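Local coordinates for proximal thread matrix protein 1 (Mytilus galloprovincialis, PDB 4CN9) that binds collagen in the matrix of the mussel byssus, as a structural protein with two von Willebrand factor type A domains and a zinc-occupied MIDAS motif, at residues I255-D260 against F297-F302; K363-L368 against E389-V394; I200-G205 against N225-L230; I57-D62 against T144-V149. One frame throughout, in Å; residues are numbered along the deposited sequence.

Interaction 1 (I255-D260 against F297-F302); sequences IAFVFD and FAVVTF
From the pairing of Ile-255 with Phe-297 to Asp-260 with Phe-302, the two strands run parallel in unbroken register, their short axes 18° apart, and Val-300 N to Phe-257 O, at 2.9 Å, is the straightest of the five backbone bonds. On the face bearing Phe-257 and Thr-301, aromatic rings dominate. Those of Phe-257 and Phe-297 are almost parallel but slid apart, touching through CE2 and CD1 respectively at 3.6 Å. Phe-259 has CG between its backbone N and carbonyl carbon (chi1 69°), and its ring takes Thr-301 CG2 over one face, 3.7 Å from the centroid, as a CH-pi contact. The pair forms the two strands of a beta-alpha-beta unit in the Rossmann-like von Willebrand factor A fold, whose crossover helix 272-285 lays Met-280 against Phe-257 and Phe-259. The Asp-260 carboxylate turns outside the pair, to Ser-262 N and Asp-370 N. On the other face, the Phe-302 ring lies flat against backbone, with Asp-260 N 3.5 Å above its plane near the rim, while Val-258 CG1 approaches Phe-302 CE2 at 3.8 Å. An alanine in its place would probably open a gap between that backbone and Ile-338 of helix 338-349.

Interaction 2 (K363-L368 against E389-V394); sequences KVVILL and EGVVIV
A water shared by Lys-363 and Gly-390 ties the start of one strand to the turn before the other: it accepts from Lys-363 N at 2.9 Å and from Lys-363 NZ at 3.1 Å, and donates to Gly-390 O at 2.8 Å. The lysine chain bends at chi3 and again at chi4 (-67°), which sets NZ beside the water; NZ also makes a weak bond to Glu-389 O at 3.2 Å. Its aliphatic part crosses Val-391 at about a right angle, with CE 3.8 Å from Val-391 CG2. The Glu-389 carboxylate, though opposite in charge, does not touch the ammonium group. Gly-390, with positive phi, closes the preceding helix in a Schellman motif. Beyond the turn the backbones pair in parallel, and Val-394 N meets Val-365 O at 2.8 Å in a nearly straight bond (177°). Val-365 CG2 packs on Val-391 CG1 at 3.8 Å, the two valines meeting aslant. Strands 362-369 and 391-398 form a beta-alpha-beta unit of the von Willebrand factor A fold with helix 379-388, which rests on Val-391 and Ile-393 through Leu-386; the other edge of strand 362-369 bonds to Ala-256 and Val-258, and helix 338-349 meets Leu-367 through Ile-338 and Leu-342.

Interaction 3 (I200-G205 against N225-L230); sequences IGIGQG and NSFSEL
Ile-202 aims its CG2 methyl at the middle of the Phe-227 ring, 3.7 Å from the centroid and only 2° off the ring normal, a CH-pi contact over the face in which all six ring carbons are almost equally near. The branch that makes it is the one anti to the Ile-202 backbone N. The other branch ends in CD1, which chi2 of 132° sets away from a staggered position, 4.1 Å from Phe-227 CE2 and 4.3 Å from Leu-230 CD2. That leucine methyl also meets Ile-200 CG2, at 4.1 Å, so the two isoleucines share it. Asn-73 and Met-77 of helix 73-85 and the zinc ligand Asp-174 also touch the Phe-227 ring. An alanine in place of Phe-227 would probably leave Ile-202 CG2 without its flat partner and open a gap beside Asp-174. Toward the outer end, Gly-203 CA approaches Asn-225 O at 3.6 Å. The amides of Gln-204 and Asn-225 cross aslant with their planes 30° apart; as modelled, Gln-204 NE2 and Asn-225 ND2 lie 3.2 Å apart, two donors that make no hydrogen bond. The short 3-10 turn 227-230 presents Phe-227 and Leu-230 to the end of strand 195-202. The MIDAS of a von Willebrand factor A domain lies at the C-terminal ends of the parallel strands, and this loop packs beside it, the Phe-227 side chain about 7 Å from the bound zinc ion.

Interaction 4 (I57-D62 against T144-V149); sequences IVLFDD and TGLKHV
Leu-59 and Val-149 meet aslant, Leu-59 CD1 lying 4.0 Å from Val-149 CG2, and around this pair the other apolar groups are arranged. Against Leu-146 the same leucine stands at about a right angle, Leu-59 CD2 touching Leu-146 CD2 at 3.9 Å. Ile-57 takes a third orientation: it and Val-149 lie alongside, pointing opposite ways, with their CG2 atoms 3.9 Å apart, so that one valine methyl serves both strand residues. The Leu-59 CB points toward the helix; CG is roughly anti to the backbone N (chi1 -155°), and chi2 of 38° places the methyls, with Leu-59 CD2 3.9 Å from Gly-145 C. The absence of a side chain at Gly-145 matters, since a CB there would sit tight against Leu-59 CD1. The axes of strand 57-61 and helix 144-149 pass 9.9 Å apart and run nearly antiparallel at 154°. This is helix-on-sheet packing of the von Willebrand factor A fold, with Phe-154 adding to the cover of Ile-57 and Val-149. The strand ends at Asp-61, the first residue of the DxSxS sequence of the MIDAS; its carboxylate bonds to Ser-63 OG, Thr-173 OG1 and Asp-174 N, and not to metal in this model. Methyl groups alone bridge strand side chains to helix side chains, so the contact probably depends on close fit and exclusion of water, not on directional bonds.

How the interactions relate
The four contacts sample two copies of one fold. Interactions 1 and 2 belong to the second von Willebrand factor A domain and are neighbours in a single sheet, since strand 253-260 hydrogen-bonds to strand 362-369; interactions 3 and 4 lie in the first domain, with centres 18 Å apart. Backbone bonding defines the first two, whereas the latter two rest on apolar side chains. Burial also differs: interactions 1 and 4 are wholly buried, interaction 2 gains a water and a lysine at its outer end, and interaction 3 runs from a buried aromatic contact to exposed amides. In interaction 3 Phe-227 packs beside the zinc ligand Asp-174, while the strand of interaction 4 carries the MIDAS residue Asp-61, although its packing residues lie farther from the ion.

Interaction 1 (I255-D260 against F297-F302)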
loop_
_atom_site.group_PDB
_atom_site.type_symbol
_atom_site.label_atom_id
_atom_site.label_comp_id
_atom_site.label_asym_id
_atom_site.label_seq_id
_atom_site.Cartn_x
_atom_site.Cartn_y
_atom_site.Cartn_z
ATOM N N ILE A 255 -3.274 12.846 -11.804
ATOM C CA ILE A 255 -2.515 13.238 -10.623
ATOM C C ILE A 255 -2.974 14.581 -10.086
ATOM O O ILE A 255 -2.883 15.599 -10.780
ATOM C CB ILE A 255 -1.011 13.417 -10.932
ATOM C CG1 ILE A 255 -0.441 12.227 -11.708
ATOM C CG2 ILE A 255 -0.219 13.638 -9.645
ATOM C CD1 ILE A 255 -0.270 11.013 -10.899
ATOM N N ALA A 256 -3.412 14.601 -8.836
ATOM C CA ALA A 256 -3.805 15.854 -8.210
ATOM C C ALA A 256 -2.842 16.296 -7.116
ATOM O O ALA A 256 -2.603 15.564 -6.145
ATOM C CB ALA A 256 -5.227 15.744 -7.673
ATOM N N PHE A 257 -2.283 17.499 -7.280
ATOM C CA PHE A 257 -1.549 18.147 -6.199
ATOM C C PHE A 257 -2.558 18.837 -5.304
ATOM O O PHE A 257 -3.351 19.647 -5.767
ATOM C CB PHE A 257 -0.583 19.204 -6.722
ATOM C CG PHE A 257 0.551 18.645 -7.526
ATOM C CD1 PHE A 257 1.559 17.940 -6.911
ATOM C CD2 PHE A 257 0.609 18.851 -8.893
ATOM C CE1 PHE A 257 2.611 17.429 -7.658
ATOM C CE2 PHE A 257 1.660 18.353 -9.648
ATOM C CZ PHE A 257 2.660 17.638 -9.028
ATOM N N VAL A 258 -2.528 18.505 -4.028
ATOM C CA VAL A 258 -3.407 19.128 -3.060
ATOM C C VAL A 258 -2.489 19.800 -2.067
ATOM O O VAL A 258 -1.881 19.126 -1.222
ATOM C CB VAL A 258 -4.275 18.090 -2.354
ATOM C CG1 VAL A 258 -5.166 18.754 -1.314
ATOM C CG2 VAL A 258 -5.112 17.316 -3.387
ATOM N N PHE A 259 -2.333 21.111 -2.192
ATOM C CA PHE A 259 -1.329 21.784 -1.384
ATOM C C PHE A 259 -1.731 23.051 -0.629
ATOM O O PHE A 259 -2.644 23.785 -1.002
ATOM C CB PHE A 259 -0.056 22.022 -2.182
ATOM C CG PHE A 259 -0.165 23.029 -3.273
ATOM C CD1 PHE A 259 0.103 24.376 -3.027
ATOM C CD2 PHE A 259 -0.431 22.633 -4.580
ATOM C CE1 PHE A 259 0.041 25.314 -4.054
ATOM C CE2 PHE A 259 -0.491 23.564 -5.613
ATOM C CZ PHE A 259 -0.253 24.907 -5.352
ATOM N N ASP A 260 -0.994 23.230 0.462
ATOM C CA ASP A 260 -1.126 24.290 1.433
ATOM C C ASP A 260 -0.850 25.632 0.770
ATOM O O ASP A 260 0.184 25.813 0.124
ATOM C CB ASP A 260 -0.097 23.990 2.527
ATOM C CG ASP A 260 -0.133 24.947 3.689
ATOM O OD1 ASP A 260 -0.833 25.983 3.651
ATOM O OD2 ASP A 260 0.584 24.629 4.673
ATOM N N PHE A 297 -2.901 16.370 -14.956
ATOM C CA PHE A 297 -2.638 16.957 -13.651
ATOM C C PHE A 297 -3.755 17.912 -13.225
ATOM O O PHE A 297 -4.410 18.510 -14.057
ATOM C CB PHE A 297 -1.314 17.728 -13.686
ATOM C CG PHE A 297 -0.100 16.849 -13.624
ATOM C CD1 PHE A 297 0.392 16.415 -12.413
ATOM C CD2 PHE A 297 0.544 16.458 -14.778
ATOM C CE1 PHE A 297 1.518 15.602 -12.345
ATOM C CE2 PHE A 297 1.669 15.650 -14.716
ATOM C CZ PHE A 297 2.145 15.212 -13.507
ATOM N N ALA A 298 -3.954 18.053 -11.921
ATOM C CA ALA A 298 -4.896 19.022 -11.370
ATOM C C ALA A 298 -4.266 19.626 -10.111
ATOM O O ALA A 298 -3.379 19.015 -9.501
ATOM C CB ALA A 298 -6.215 18.333 -11.027
ATOM N N VAL A 299 -4.711 20.819 -9.738
ATOM C CA VAL A 299 -4.281 21.449 -8.492
ATOM C C VAL A 299 -5.477 21.901 -7.647
ATOM O O VAL A 299 -6.403 22.575 -8.139
ATOM C CB VAL A 299 -3.367 22.666 -8.755
ATOM C CG1 VAL A 299 -3.268 23.553 -7.510
ATOM C CG2 VAL A 299 -1.992 22.207 -9.208
ATOM N N VAL A 300 -5.431 21.514 -6.370
ATOM C CA VAL A 300 -6.334 22.010 -5.334
ATOM C C VAL A 300 -5.452 22.634 -4.268
ATOM O O VAL A 300 -4.438 22.066 -3.903
ATOM C CB VAL A 300 -7.140 20.864 -4.696
ATOM C CG1 VAL A 300 -7.984 21.351 -3.519
ATOM C CG2 VAL A 300 -8.037 20.204 -5.732
ATOM N N THR A 301 -5.814 23.814 -3.791
ATOM C CA THR A 301 -5.110 24.405 -2.673
ATOM C C THR A 301 -6.038 24.544 -1.471
ATOM O O THR A 301 -7.274 24.571 -1.620
ATOM C CB THR A 301 -4.515 25.776 -3.030
ATOM O OG1 THR A 301 -5.550 26.649 -3.472
ATOM C CG2 THR A 301 -3.485 25.641 -4.126
ATOM N N PHE A 302 -5.439 24.628 -0.286
ATOM C CA PHE A 302 -6.208 24.805 0.942
ATOM C C PHE A 302 -5.570 25.814 1.886
ATOM O O PHE A 302 -4.355 25.926 1.966
ATOM C CB PHE A 302 -6.476 23.473 1.646
ATOM C CG PHE A 302 -5.242 22.672 1.958
ATOM C CD1 PHE A 302 -4.562 22.863 3.153
ATOM C CD2 PHE A 302 -4.778 21.711 1.072
ATOM C CE1 PHE A 302 -3.430 22.128 3.451
ATOM C CE2 PHE A 302 -3.646 20.964 1.358
ATOM C CZ PHE A 302 -2.965 21.175 2.541
#

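Interaction 2 (K363-L368 against E389-V394)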
loop_
_atom_site.group_PDB
_atom_site.type_symbol
_atom_site.label_atom_id
_atom_site.label_comp_id
_atom_site.label_asym_id
_atom_site.label_seq_id
_atom_site.Cartn_x
_atom_site.Cartn_y
_atom_site.Cartn_z
ATOM N N LYS A 363 -5.133 6.784 -10.297
ATOM C CA LYS A 363 -5.401 8.079 -9.666
ATOM C C LYS A 363 -4.453 8.248 -8.492
ATOM O O LYS A 363 -4.243 7.308 -7.722
ATOM C CB LYS A 363 -6.854 8.167 -9.193
ATOM C CG LYS A 363 -7.882 8.113 -10.331
ATOM C CD LYS A 363 -9.315 8.130 -9.822
ATOM C CE LYS A 363 -9.644 6.895 -8.992
ATOM N NZ LYS A 363 -9.641 5.641 -9.799
ATOM N N VAL A 364 -3.883 9.447 -8.372
ATOM C CA VAL A 364 -2.910 9.754 -7.335
ATOM C C VAL A 364 -3.184 11.152 -6.760
ATOM O O VAL A 364 -3.490 12.088 -7.490
ATOM C CB VAL A 364 -1.443 9.746 -7.884
ATOM C CG1 VAL A 364 -0.442 9.954 -6.753
ATOM C CG2 VAL A 364 -1.139 8.435 -8.622
ATOM N N VAL A 365 -3.071 11.274 -5.450
ATOM C CA VAL A 365 -3.030 12.566 -4.793
ATOM C C VAL A 365 -1.680 12.729 -4.126
ATOM O O VAL A 365 -1.214 11.848 -3.404
ATOM C CB VAL A 365 -4.126 12.707 -3.698
ATOM C CG1 VAL A 365 -3.798 13.886 -2.764
ATOM C CG2 VAL A 365 -5.494 12.888 -4.329
ATOM N N ILE A 366 -1.041 13.863 -4.366
ATOM C CA ILE A 366 0.148 14.213 -3.630
ATOM C C ILE A 366 -0.219 15.426 -2.792
ATOM O O ILE A 366 -0.477 16.490 -3.332
ATOM C CB ILE A 366 1.299 14.583 -4.551
ATOM C CG1 ILE A 366 1.646 13.404 -5.468
ATOM C CG2 ILE A 366 2.515 14.993 -3.735
ATOM C CD1 ILE A 366 2.580 13.767 -6.587
ATOM N N LEU A 367 -0.230 15.249 -1.477
ATOM C CA LEU A 367 -0.603 16.310 -0.552
ATOM C C LEU A 367 0.623 16.863 0.171
ATOM O O LEU A 367 1.498 16.106 0.628
ATOM C CB LEU A 367 -1.624 15.797 0.458
ATOM C CG LEU A 367 -2.243 16.850 1.380
ATOM C CD1 LEU A 367 -3.713 16.550 1.641
ATOM C CD2 LEU A 367 -1.480 16.952 2.674
ATOM N N LEU A 368 0.670 18.188 0.276
ATOM C CA LEU A 368 1.748 18.898 0.956
ATOM C C LEU A 368 1.155 19.873 1.980
ATOM O O LEU A 368 0.295 20.682 1.635
ATOM C CB LEU A 368 2.580 19.690 -0.063
ATOM C CG LEU A 368 3.502 18.989 -1.061
ATOM C CD1 LEU A 368 3.177 19.323 -2.520
ATOM C CD2 LEU A 368 4.956 19.389 -0.731
ATOM N N GLU A 389 -11.951 4.504 -3.574
ATOM C CA GLU A 389 -12.168 4.711 -4.998
ATOM C C GLU A 389 -10.936 4.365 -5.831
ATOM O O GLU A 389 -10.932 4.567 -7.033
ATOM C CB GLU A 389 -12.521 6.173 -5.279
ATOM C CG GLU A 389 -13.851 6.633 -4.739
ATOM C CD GLU A 389 -14.012 8.147 -4.836
ATOM O OE1 GLU A 389 -13.183 8.803 -5.524
ATOM O OE2 GLU A 389 -14.967 8.673 -4.216
ATOM N N GLY A 390 -9.881 3.874 -5.199
ATOM C CA GLY A 390 -8.675 3.540 -5.931
ATOM C C GLY A 390 -7.613 4.629 -6.002
ATOM O O GLY A 390 -6.613 4.485 -6.718
ATOM N N VAL A 391 -7.799 5.716 -5.261
ATOM C CA VAL A 391 -6.812 6.795 -5.271
ATOM C C VAL A 391 -5.648 6.435 -4.346
ATOM O O VAL A 391 -5.851 6.084 -3.177
ATOM C CB VAL A 391 -7.430 8.129 -4.830
ATOM C CG1 VAL A 391 -6.375 9.240 -4.804
ATOM C CG2 VAL A 391 -8.581 8.503 -5.731
ATOM N N VAL A 392 -4.431 6.496 -4.876
ATOM C CA VAL A 392 -3.245 6.337 -4.052
ATOM C C VAL A 392 -2.827 7.701 -3.516
ATOM O O VAL A 392 -2.681 8.643 -4.283
ATOM C CB VAL A 392 -2.076 5.724 -4.843
ATOM C CG1 VAL A 392 -0.801 5.768 -4.028
ATOM C CG2 VAL A 392 -2.411 4.302 -5.262
ATOM N N ILE A 393 -2.636 7.806 -2.200
ATOM C CA ILE A 393 -2.321 9.092 -1.577
ATOM C C ILE A 393 -0.922 9.129 -0.969
ATOM O O ILE A 393 -0.540 8.277 -0.142
ATOM C CB ILE A 393 -3.356 9.463 -0.486
ATOM C CG1 ILE A 393 -4.780 9.409 -1.061
ATOM C CG2 ILE A 393 -3.042 10.835 0.087
ATOM C CD1 ILE A 393 -5.874 9.695 -0.052
ATOM N N VAL A 394 -0.166 10.136 -1.391
ATOM C CA VAL A 394 1.149 10.433 -0.851
ATOM C C VAL A 394 1.024 11.717 0.005
ATOM O O VAL A 394 0.375 12.660 -0.423
ATOM C CB VAL A 394 2.139 10.665 -2.013
ATOM C CG1 VAL A 394 3.508 11.085 -1.506
ATOM C CG2 VAL A 394 2.231 9.414 -2.883
HETATM O O HOH W 1 -6.783 4.495 -9.493
#

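Interaction 3 (I200-G205 against N225-L230)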
loop_
_atom_site.group_PDB
_atom_site.type_symbol
_atom_site.label_atom_id
_atom_site.label_comp_id
_atom_site.label_asym_id
_atom_site.label_seq_id
_atom_site.Cartn_x
_atom_site.Cartn_y
_atom_site.Cartn_z
ATOM N N ILE A 200 -4.101 -10.489 6.807
ATOM C CA ILE A 200 -5.425 -10.886 7.272
ATOM C C ILE A 200 -5.451 -11.002 8.791
ATOM O O ILE A 200 -4.676 -11.767 9.404
ATOM C CB ILE A 200 -5.855 -12.234 6.683
ATOM C CG1 ILE A 200 -5.837 -12.186 5.157
ATOM C CG2 ILE A 200 -7.255 -12.610 7.206
ATOM C CD1 ILE A 200 -5.812 -13.529 4.481
ATOM N N GLY A 201 -6.356 -10.240 9.392
ATOM C CA GLY A 201 -6.554 -10.229 10.823
ATOM C C GLY A 201 -7.848 -10.933 11.192
ATOM O O GLY A 201 -8.898 -10.673 10.613
ATOM N N ILE A 202 -7.756 -11.842 12.149
ATOM C CA ILE A 202 -8.907 -12.617 12.595
ATOM C C ILE A 202 -9.194 -12.389 14.076
ATOM O O ILE A 202 -8.297 -12.479 14.913
ATOM C CB ILE A 202 -8.682 -14.104 12.339
ATOM C CG1 ILE A 202 -8.396 -14.328 10.859
ATOM C CG2 ILE A 202 -9.920 -14.902 12.745
ATOM C CD1 ILE A 202 -7.211 -15.192 10.578
ATOM N N GLY A 203 -10.456 -12.094 14.396
ATOM C CA GLY A 203 -10.892 -11.947 15.776
ATOM C C GLY A 203 -10.591 -10.594 16.386
ATOM O O GLY A 203 -10.420 -9.614 15.677
ATOM N N GLN A 204 -10.517 -10.536 17.712
ATOM C CA GLN A 204 -10.370 -9.262 18.408
ATOM C C GLN A 204 -8.954 -8.971 18.915
ATOM O O GLN A 204 -8.716 -7.917 19.502
ATOM C CB GLN A 204 -11.354 -9.203 19.578
ATOM C CG GLN A 204 -12.819 -9.254 19.160
ATOM C CD GLN A 204 -13.205 -8.100 18.248
ATOM O OE1 GLN A 204 -13.104 -6.930 18.630
ATOM N NE2 GLN A 204 -13.643 -8.425 17.032
ATOM N N GLY A 205 -8.011 -9.879 18.674
ATOM C CA GLY A 205 -6.695 -9.784 19.296
ATOM C C GLY A 205 -5.605 -9.082 18.494
ATOM O O GLY A 205 -4.590 -8.664 19.057
ATOM N N ASN A 225 -14.244 -11.543 11.716
ATOM C CA ASN A 225 -14.528 -11.723 13.134
ATOM C C ASN A 225 -14.247 -13.127 13.647
ATOM O O ASN A 225 -14.035 -13.326 14.834
ATOM C CB ASN A 225 -15.985 -11.348 13.433
ATOM C CG ASN A 225 -16.170 -9.855 13.623
ATOM O OD1 ASN A 225 -17.043 -9.239 13.007
ATOM N ND2 ASN A 225 -15.341 -9.262 14.478
ATOM N N SER A 226 -14.230 -14.096 12.749
ATOM C CA SER A 226 -14.065 -15.479 13.143
ATOM C C SER A 226 -13.390 -16.270 12.043
ATOM O O SER A 226 -13.435 -15.899 10.865
ATOM C CB SER A 226 -15.427 -16.102 13.444
ATOM O OG SER A 226 -16.287 -15.935 12.330
ATOM N N PHE A 227 -12.769 -17.373 12.439
ATOM C CA PHE A 227 -12.135 -18.273 11.488
ATOM C C PHE A 227 -13.184 -18.884 10.569
ATOM O O PHE A 227 -12.884 -19.281 9.450
ATOM C CB PHE A 227 -11.361 -19.363 12.236
ATOM C CG PHE A 227 -10.197 -18.832 13.039
ATOM C CD1 PHE A 227 -10.373 -18.413 14.347
ATOM C CD2 PHE A 227 -8.933 -18.740 12.475
ATOM C CE1 PHE A 227 -9.300 -17.922 15.084
ATOM C CE2 PHE A 227 -7.858 -18.247 13.206
ATOM C CZ PHE A 227 -8.044 -17.837 14.501
ATOM N N SER A 228 -14.424 -18.950 11.051
ATOM C CA SER A 228 -15.527 -19.505 10.265
ATOM C C SER A 228 -15.819 -18.691 9.014
ATOM O O SER A 228 -16.342 -19.217 8.037
ATOM C CB SER A 228 -16.800 -19.591 11.112
ATOM O OG SER A 228 -16.552 -20.295 12.318
ATOM N N GLU A 229 -15.475 -17.408 9.042
ATOM C CA GLU A 229 -15.782 -16.517 7.931
ATOM C C GLU A 229 -14.597 -16.238 7.009
ATOM O O GLU A 229 -14.701 -15.421 6.096
ATOM C CB GLU A 229 -16.325 -15.201 8.467
ATOM C CG GLU A 229 -17.634 -15.350 9.208
ATOM C CD GLU A 229 -18.146 -14.026 9.717
ATOM O OE1 GLU A 229 -17.380 -13.316 10.403
ATOM O OE2 GLU A 229 -19.307 -13.685 9.421
ATOM N N LEU A 230 -13.483 -16.926 7.221
ATOM C CA LEU A 230 -12.307 -16.717 6.387
ATOM C C LEU A 230 -12.637 -16.785 4.916
ATOM O O LEU A 230 -12.103 -16.015 4.119
ATOM C CB LEU A 230 -11.228 -17.759 6.685
ATOM C CG LEU A 230 -10.149 -17.263 7.632
ATOM C CD1 LEU A 230 -9.247 -18.410 8.001
ATOM C CD2 LEU A 230 -9.356 -16.094 7.014
#

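Interaction 4 (I57-D62 against T144-V149)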
loop_
_atom_site.group_PDB
_atom_site.type_symbol
_atom_site.label_atom_id
_atom_site.label_comp_id
_atom_site.label_asym_id
_atom_site.label_seq_id
_atom_site.Cartn_x
_atom_site.Cartn_y
_atom_site.Cartn_z
ATOM N N ILE A 57 4.269 -16.904 -0.468
ATOM C CA ILE A 57 4.523 -17.381 0.873
ATOM C C ILE A 57 3.364 -17.005 1.770
ATOM O O ILE A 57 2.993 -15.839 1.862
ATOM C CB ILE A 57 5.810 -16.765 1.452
ATOM C CG1 ILE A 57 7.002 -17.114 0.554
ATOM C CG2 ILE A 57 6.033 -17.240 2.884
ATOM C CD1 ILE A 57 7.371 -18.597 0.549
ATOM N N VAL A 58 2.775 -17.999 2.418
ATOM C CA VAL A 58 1.815 -17.746 3.486
ATOM C C VAL A 58 2.497 -17.828 4.850
ATOM O O VAL A 58 3.161 -18.804 5.163
ATOM C CB VAL A 58 0.635 -18.746 3.445
ATOM C CG1 VAL A 58 -0.290 -18.533 4.632
ATOM C CG2 VAL A 58 -0.111 -18.602 2.129
ATOM N N LEU A 59 2.331 -16.770 5.636
ATOM C CA LEU A 59 2.827 -16.667 7.005
ATOM C C LEU A 59 1.646 -16.942 7.930
ATOM O O LEU A 59 0.698 -16.153 8.013
ATOM C CB LEU A 59 3.404 -15.260 7.207
ATOM C CG LEU A 59 4.476 -14.934 8.243
ATOM C CD1 LEU A 59 5.540 -16.016 8.412
ATOM C CD2 LEU A 59 5.122 -13.621 7.820
ATOM N N PHE A 60 1.710 -18.092 8.586
ATOM C CA PHE A 60 0.584 -18.766 9.218
ATOM C C PHE A 60 0.802 -18.714 10.737
ATOM O O PHE A 60 1.710 -19.363 11.242
ATOM C CB PHE A 60 0.617 -20.213 8.685
ATOM C CG PHE A 60 -0.534 -21.086 9.105
ATOM C CD1 PHE A 60 -0.646 -21.567 10.412
ATOM C CD2 PHE A 60 -1.479 -21.480 8.166
ATOM C CE1 PHE A 60 -1.693 -22.396 10.763
ATOM C CE2 PHE A 60 -2.534 -22.311 8.517
ATOM C CZ PHE A 60 -2.641 -22.773 9.803
ATOM N N ASP A 61 -0.010 -17.920 11.446
ATOM C CA ASP A 61 0.037 -17.797 12.916
ATOM C C ASP A 61 -0.286 -19.156 13.546
ATOM O O ASP A 61 -1.359 -19.709 13.277
ATOM C CB ASP A 61 -0.986 -16.726 13.331
ATOM C CG ASP A 61 -1.007 -16.411 14.845
ATOM O OD1 ASP A 61 -0.767 -17.291 15.701
ATOM O OD2 ASP A 61 -1.316 -15.244 15.168
ATOM N N ASP A 62 0.643 -19.724 14.335
ATOM C CA ASP A 62 0.330 -20.961 15.076
ATOM C C ASP A 62 0.413 -20.780 16.589
ATOM O O ASP A 62 0.825 -21.679 17.311
ATOM C CB ASP A 62 1.121 -22.194 14.570
ATOM C CG ASP A 62 2.634 -22.113 14.811
ATOM O OD1 ASP A 62 3.174 -21.054 15.195
ATOM O OD2 ASP A 62 3.291 -23.157 14.592
ATOM N N THR A 144 9.571 -11.335 13.479
ATOM C CA THR A 144 10.510 -12.440 13.288
ATOM C C THR A 144 10.080 -13.257 12.085
ATOM O O THR A 144 10.913 -13.690 11.294
ATOM C CB THR A 144 10.626 -13.331 14.531
ATOM O OG1 THR A 144 10.980 -12.516 15.649
ATOM C CG2 THR A 144 11.690 -14.408 14.348
ATOM N N GLY A 145 8.769 -13.436 11.923
ATOM C CA GLY A 145 8.236 -14.122 10.754
ATOM C C GLY A 145 8.603 -13.412 9.456
ATOM O O GLY A 145 9.064 -14.044 8.501
ATOM N N LEU A 146 8.407 -12.095 9.418
ATOM C CA LEU A 146 8.708 -11.307 8.227
ATOM C C LEU A 146 10.200 -11.365 7.870
ATOM O O LEU A 146 10.559 -11.429 6.703
ATOM C CB LEU A 146 8.269 -9.855 8.425
ATOM C CG LEU A 146 6.754 -9.651 8.509
ATOM C CD1 LEU A 146 6.397 -8.255 9.014
ATOM C CD2 LEU A 146 6.114 -9.908 7.159
ATOM N N LYS A 147 11.046 -11.331 8.893
ATOM C CA LYS A 147 12.495 -11.426 8.726
ATOM C C LYS A 147 12.865 -12.776 8.128
ATOM O O LYS A 147 13.637 -12.867 7.166
ATOM C CB LYS A 147 13.164 -11.265 10.088
ATOM C CG LYS A 147 14.689 -11.336 10.077
ATOM C CD LYS A 147 15.226 -11.242 11.509
ATOM C CE LYS A 147 16.645 -11.763 11.616
ATOM N NZ LYS A 147 17.599 -10.847 10.955
ATOM N N HIS A 148 12.309 -13.836 8.701
ATOM C CA HIS A 148 12.556 -15.185 8.187
ATOM C C HIS A 148 12.161 -15.305 6.704
ATOM O O HIS A 148 12.870 -15.916 5.888
ATOM C CB HIS A 148 11.789 -16.192 9.046
ATOM C CG HIS A 148 11.999 -17.619 8.645
ATOM N ND1 HIS A 148 12.957 -18.422 9.223
ATOM C CD2 HIS A 148 11.369 -18.391 7.725
ATOM C CE1 HIS A 148 12.903 -19.629 8.688
ATOM N NE2 HIS A 148 11.948 -19.636 7.774
ATOM N N VAL A 149 11.027 -14.708 6.348
ATOM C CA VAL A 149 10.551 -14.740 4.967
ATOM C C VAL A 149 11.521 -14.003 4.030
ATOM O O VAL A 149 11.872 -14.503 2.965
ATOM C CB VAL A 149 9.110 -14.176 4.860
ATOM C CG1 VAL A 149 8.742 -13.910 3.418
ATOM C CG2 VAL A 149 8.112 -15.150 5.502
#